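Hemoglobin subunit alpha (PDB 3MKB) probably carries oxygen in shark red blood cells, binding it at the iron of a heme held by its globin fold within a four-chain hemoglobin. Local coordinates at residues A[10-15]-A[67-73]; A[102-106]-A[124-128]. All blocks are in the same frame, centred on the assembly; numbering follows the deposited sequence.

Interaction 1: residues A[10-15]-A[67-73]; sequences IGAIAK and VSAAEHD
Ala70 CB is the point on which the helix 4-19 side of the contact converges: Ala14 CB meets it at 3.8 Å, and Ile10 CG2, one turn earlier, touches it at the same range. The branch of Ile10 that does so is the methyl set opposite the backbone N, while CG1 stands beside that N (chi1 -76°). With alanine against alanine the backbones come close, and the CA atoms of Ala14 and Val67 are 5.1 Å apart. Val67 adds its two methyls: CG2 packs on the carbonyl O of Ala14 at 3.7 Å, and CG1 faces the ammonium end of Lys15. That lysine leaves the helix pointing away from its partner, and bends along its chain, beginning with a chi2 of 27° well short of staggered, swing NZ back to a weak salt bridge with Glu71 OE2 at 3.3 Å. Glu71, just past the last helical turn, reaches it with a chain extended beyond CG, crossing the lysine at about a right angle on the exposed margin. At the other end, Asp73 comes toward Ile10 from the opposite direction, OD2 lying 4.1 Å from Ile10 CG2, and its buried OD1 has no polar partner in the model. In classical globin terms this is the A helix on the end of the E helix. Helix 118-135 lies beneath both, with Leu127 touching Ile10 and Asp73, and Phe2 adds cover near the N-terminus.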
# COMPACT_ATOMS: atom_id res chain seq x y z
N ILE A 10 0.08 -23.55 -11.69
CA ILE A 10 -0.84 -23.35 -10.56
C ILE A 10 -1.36 -24.74 -10.08
O ILE A 10 -1.26 -25.06 -8.91
CB ILE A 10 -1.99 -22.34 -10.97
CG1 ILE A 10 -1.44 -20.89 -10.97
CG2 ILE A 10 -3.25 -22.45 -10.06
CD1 ILE A 10 -2.21 -19.89 -11.83
N GLY A 11 -1.88 -25.54 -11.03
CA GLY A 11 -2.31 -26.93 -10.82
C GLY A 11 -1.30 -27.74 -10.00
O GLY A 11 -1.65 -28.35 -8.97
N ALA A 12 -0.04 -27.73 -10.45
CA ALA A 12 1.00 -28.45 -9.71
C ALA A 12 1.19 -27.90 -8.29
O ALA A 12 1.25 -28.68 -7.35
CB ALA A 12 2.36 -28.45 -10.51
N ILE A 13 1.32 -26.56 -8.16
CA ILE A 13 1.36 -25.90 -6.82
C ILE A 13 0.14 -26.28 -5.94
O ILE A 13 0.32 -26.61 -4.76
CB ILE A 13 1.54 -24.34 -6.89
CG1 ILE A 13 2.80 -23.91 -7.67
CG2 ILE A 13 1.52 -23.66 -5.48
CD1 ILE A 13 4.10 -24.16 -7.02
N ALA A 14 -1.07 -26.20 -6.50
CA ALA A 14 -2.30 -26.59 -5.76
C ALA A 14 -2.24 -28.00 -5.19
O ALA A 14 -2.61 -28.26 -4.05
CB ALA A 14 -3.55 -26.46 -6.68
N LYS A 15 -1.72 -28.93 -5.99
CA LYS A 15 -1.59 -30.30 -5.54
C LYS A 15 -0.60 -30.41 -4.39
O LYS A 15 -0.81 -31.19 -3.47
CB LYS A 15 -1.24 -31.23 -6.72
CG LYS A 15 -2.44 -31.66 -7.61
CD LYS A 15 -3.67 -30.67 -7.69
CE LYS A 15 -4.70 -30.98 -6.58
NZ LYS A 15 -5.49 -29.81 -6.06
N VAL A 67 -6.46 -23.54 -2.67
CA VAL A 67 -6.50 -24.71 -3.51
C VAL A 67 -7.76 -24.75 -4.35
O VAL A 67 -7.72 -24.93 -5.55
CB VAL A 67 -6.28 -25.99 -2.71
CG1 VAL A 67 -6.63 -27.26 -3.51
CG2 VAL A 67 -4.87 -26.04 -2.19
N SER A 68 -8.89 -24.57 -3.70
CA SER A 68 -10.17 -24.43 -4.42
C SER A 68 -10.27 -23.32 -5.43
O SER A 68 -10.80 -23.54 -6.54
CB SER A 68 -11.35 -24.41 -3.48
OG SER A 68 -11.50 -25.72 -2.99
N ALA A 69 -9.78 -22.12 -5.08
CA ALA A 69 -9.66 -21.06 -6.06
C ALA A 69 -8.87 -21.54 -7.31
O ALA A 69 -9.26 -21.23 -8.46
CB ALA A 69 -9.05 -19.79 -5.46
N ALA A 70 -7.79 -22.28 -7.07
CA ALA A 70 -6.98 -22.85 -8.13
C ALA A 70 -7.84 -23.80 -9.02
O ALA A 70 -7.68 -23.83 -10.24
CB ALA A 70 -5.83 -23.59 -7.54
N GLU A 71 -8.76 -24.52 -8.40
CA GLU A 71 -9.68 -25.41 -9.17
C GLU A 71 -10.91 -24.63 -9.75
O GLU A 71 -11.90 -25.25 -10.20
CB GLU A 71 -10.13 -26.57 -8.29
CG GLU A 71 -8.98 -27.17 -7.51
CD GLU A 71 -9.38 -28.29 -6.57
OE1 GLU A 71 -10.35 -28.12 -5.79
OE2 GLU A 71 -8.70 -29.35 -6.60
N HIS A 72 -10.82 -23.30 -9.72
CA HIS A 72 -11.88 -22.39 -10.19
C HIS A 72 -11.33 -21.20 -10.99
O HIS A 72 -11.91 -20.10 -10.93
CB HIS A 72 -12.68 -21.87 -8.98
CG HIS A 72 -13.62 -22.88 -8.40
ND1 HIS A 72 -14.92 -23.00 -8.84
CD2 HIS A 72 -13.45 -23.81 -7.44
CE1 HIS A 72 -15.52 -23.96 -8.16
NE2 HIS A 72 -14.65 -24.47 -7.31
N ASP A 73 -10.28 -21.44 -11.78
CA ASP A 73 -9.49 -20.33 -12.39
C ASP A 73 -10.30 -19.39 -13.29
O ASP A 73 -9.93 -18.24 -13.47
CB ASP A 73 -8.29 -20.90 -13.17
CG ASP A 73 -6.98 -20.88 -12.39
OD1 ASP A 73 -6.84 -20.18 -11.35
OD2 ASP A 73 -6.04 -21.57 -12.87

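Interaction 2: residues A[102-106]-A[124-128]; sequences SECIL and VDKLL
Ser102 and Leu128 mark the nearest backbones, their CA atoms 5.9 Å apart, where the segments run roughly antiparallel (152°) with axes 10.2 Å apart. Leu128 pushes CD1 between the carbonyl O of Ser102, at 3.5 Å, and the side chains of Ile105 and Leu106. In Leu106, chi1 of -70° sets CG beside the backbone N, and from there the two methyls part: CD2 slides past Val124, 3.8 Å from its CG1, whereas CD1 lies against the carboxylate of Asp125. An alanine in place of Leu106 would probably open a gap between Val124 and Leu128 and strip the apolar cover from Asp125 OD1. Water bridges the polar margins. One molecule joins Ser102 OG to Leu128 O; another donates to both Glu103 OE2 and Asp125 OD1 (3.1 Å to the latter), and a third adds a weaker link to Asp125 OD2. The two acids, 5.0 Å apart at Glu103 OE2 and Asp125 OD1, thus share water protons that would help to offset their like charges. Asp125 OD2 also forms a salt bridge with Arg140 NH1 of the second copy of this subunit, a pairing known from deoxy tetramers of other hemoglobins. This antiparallel G-H helix pair of the globin fold packs against helix 21-35 through Cys104 and Ile105 and against helix 53-70 through Leu128, and its Glu103-Asp125 margin meets the beta subunit.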
# COMPACT_ATOMS: atom_id res chain seq x y z
N SER A 102 -0.73 -12.67 0.99
CA SER A 102 -0.24 -13.21 -0.27
C SER A 102 1.29 -13.34 -0.33
O SER A 102 1.85 -14.36 -0.73
CB SER A 102 -0.75 -12.36 -1.44
OG SER A 102 -2.16 -12.44 -1.49
N GLU A 103 1.98 -12.28 0.02
CA GLU A 103 3.42 -12.30 -0.04
C GLU A 103 4.04 -13.29 0.96
O GLU A 103 5.04 -13.97 0.66
CB GLU A 103 3.95 -10.88 0.20
CG GLU A 103 5.49 -10.78 -0.06
CD GLU A 103 5.90 -11.01 -1.53
OE1 GLU A 103 7.08 -11.35 -1.79
OE2 GLU A 103 5.06 -10.80 -2.43
N CYS A 104 3.43 -13.40 2.13
CA CYS A 104 3.78 -14.41 3.12
C CYS A 104 3.52 -15.85 2.61
O CYS A 104 4.29 -16.70 2.91
CB CYS A 104 3.02 -14.19 4.45
SG CYS A 104 3.63 -12.73 5.24
N ILE A 105 2.48 -16.08 1.81
CA ILE A 105 2.30 -17.39 1.20
C ILE A 105 3.40 -17.65 0.19
O ILE A 105 3.95 -18.77 0.12
CB ILE A 105 0.88 -17.53 0.48
CG1 ILE A 105 -0.24 -17.61 1.52
CG2 ILE A 105 0.84 -18.86 -0.33
CD1 ILE A 105 -1.67 -17.49 0.96
N LEU A 106 3.75 -16.63 -0.60
CA LEU A 106 4.77 -16.80 -1.64
C LEU A 106 6.10 -17.11 -0.97
O LEU A 106 6.84 -17.98 -1.42
CB LEU A 106 4.91 -15.55 -2.47
CG LEU A 106 3.67 -15.28 -3.38
CD1 LEU A 106 3.92 -13.94 -4.04
CD2 LEU A 106 3.49 -16.40 -4.45
N VAL A 124 1.72 -17.99 -9.46
CA VAL A 124 1.04 -18.05 -8.16
C VAL A 124 0.61 -16.66 -7.70
O VAL A 124 -0.55 -16.47 -7.28
CB VAL A 124 1.89 -18.72 -7.07
CG1 VAL A 124 1.04 -18.97 -5.77
CG2 VAL A 124 2.44 -20.02 -7.60
N ASP A 125 1.52 -15.69 -7.76
CA ASP A 125 1.18 -14.32 -7.44
C ASP A 125 -0.02 -13.80 -8.21
O ASP A 125 -0.84 -13.07 -7.65
CB ASP A 125 2.34 -13.36 -7.66
CG ASP A 125 2.18 -12.07 -6.85
OD1 ASP A 125 1.54 -12.09 -5.78
OD2 ASP A 125 2.80 -11.06 -7.23
N LYS A 126 -0.16 -14.22 -9.47
CA LYS A 126 -1.37 -13.88 -10.22
C LYS A 126 -2.64 -14.49 -9.66
O LYS A 126 -3.65 -13.80 -9.56
CB LYS A 126 -1.26 -14.22 -11.71
CG LYS A 126 -0.27 -13.33 -12.40
CD LYS A 126 0.00 -13.80 -13.83
CE LYS A 126 -1.20 -13.48 -14.72
NZ LYS A 126 -0.81 -13.49 -16.17
N LEU A 127 -2.60 -15.77 -9.33
CA LEU A 127 -3.68 -16.40 -8.57
C LEU A 127 -3.98 -15.65 -7.25
O LEU A 127 -5.13 -15.26 -6.97
CB LEU A 127 -3.39 -17.88 -8.30
CG LEU A 127 -4.42 -18.64 -7.43
CD1 LEU A 127 -5.82 -18.64 -8.05
CD2 LEU A 127 -3.94 -20.05 -7.02
N LEU A 128 -2.96 -15.44 -6.41
CA LEU A 128 -3.20 -14.67 -5.16
C LEU A 128 -3.80 -13.26 -5.32
O LEU A 128 -4.70 -12.88 -4.54
CB LEU A 128 -1.95 -14.66 -4.24
CG LEU A 128 -1.41 -16.06 -3.87
CD1 LEU A 128 -0.11 -16.14 -3.05
CD2 LEU A 128 -2.51 -16.85 -3.14
O HOH W 1 -4.48 -13.86 -1.71
O HOH W 2 5.47 -11.31 -5.13
O HOH W 3 2.46 -10.92 -3.06

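In the fold
Along the chain, both segments of interaction 1 come before those of interaction 2, and their centres lie 12 Å apart. The first joins helices 4-19 and 53-70, the second helices 97-112 and 118-135. Helix 118-135 ties them together: Leu127 and Val124 look back at interaction 1, with Leu127 CD2 4.0 Å from Ala70 CB and Val124 CG2 3.9 Å from Ile13 CG1, so the two helix pairs pack on each other through helix 118-135 in the all-helical globin fold. Interaction 2 is the more central, with the side chain of Ile105 about 5 Å from the heme, and it borders other subunits; interaction 1, farther from the middle of the chain, is made without help from another subunit.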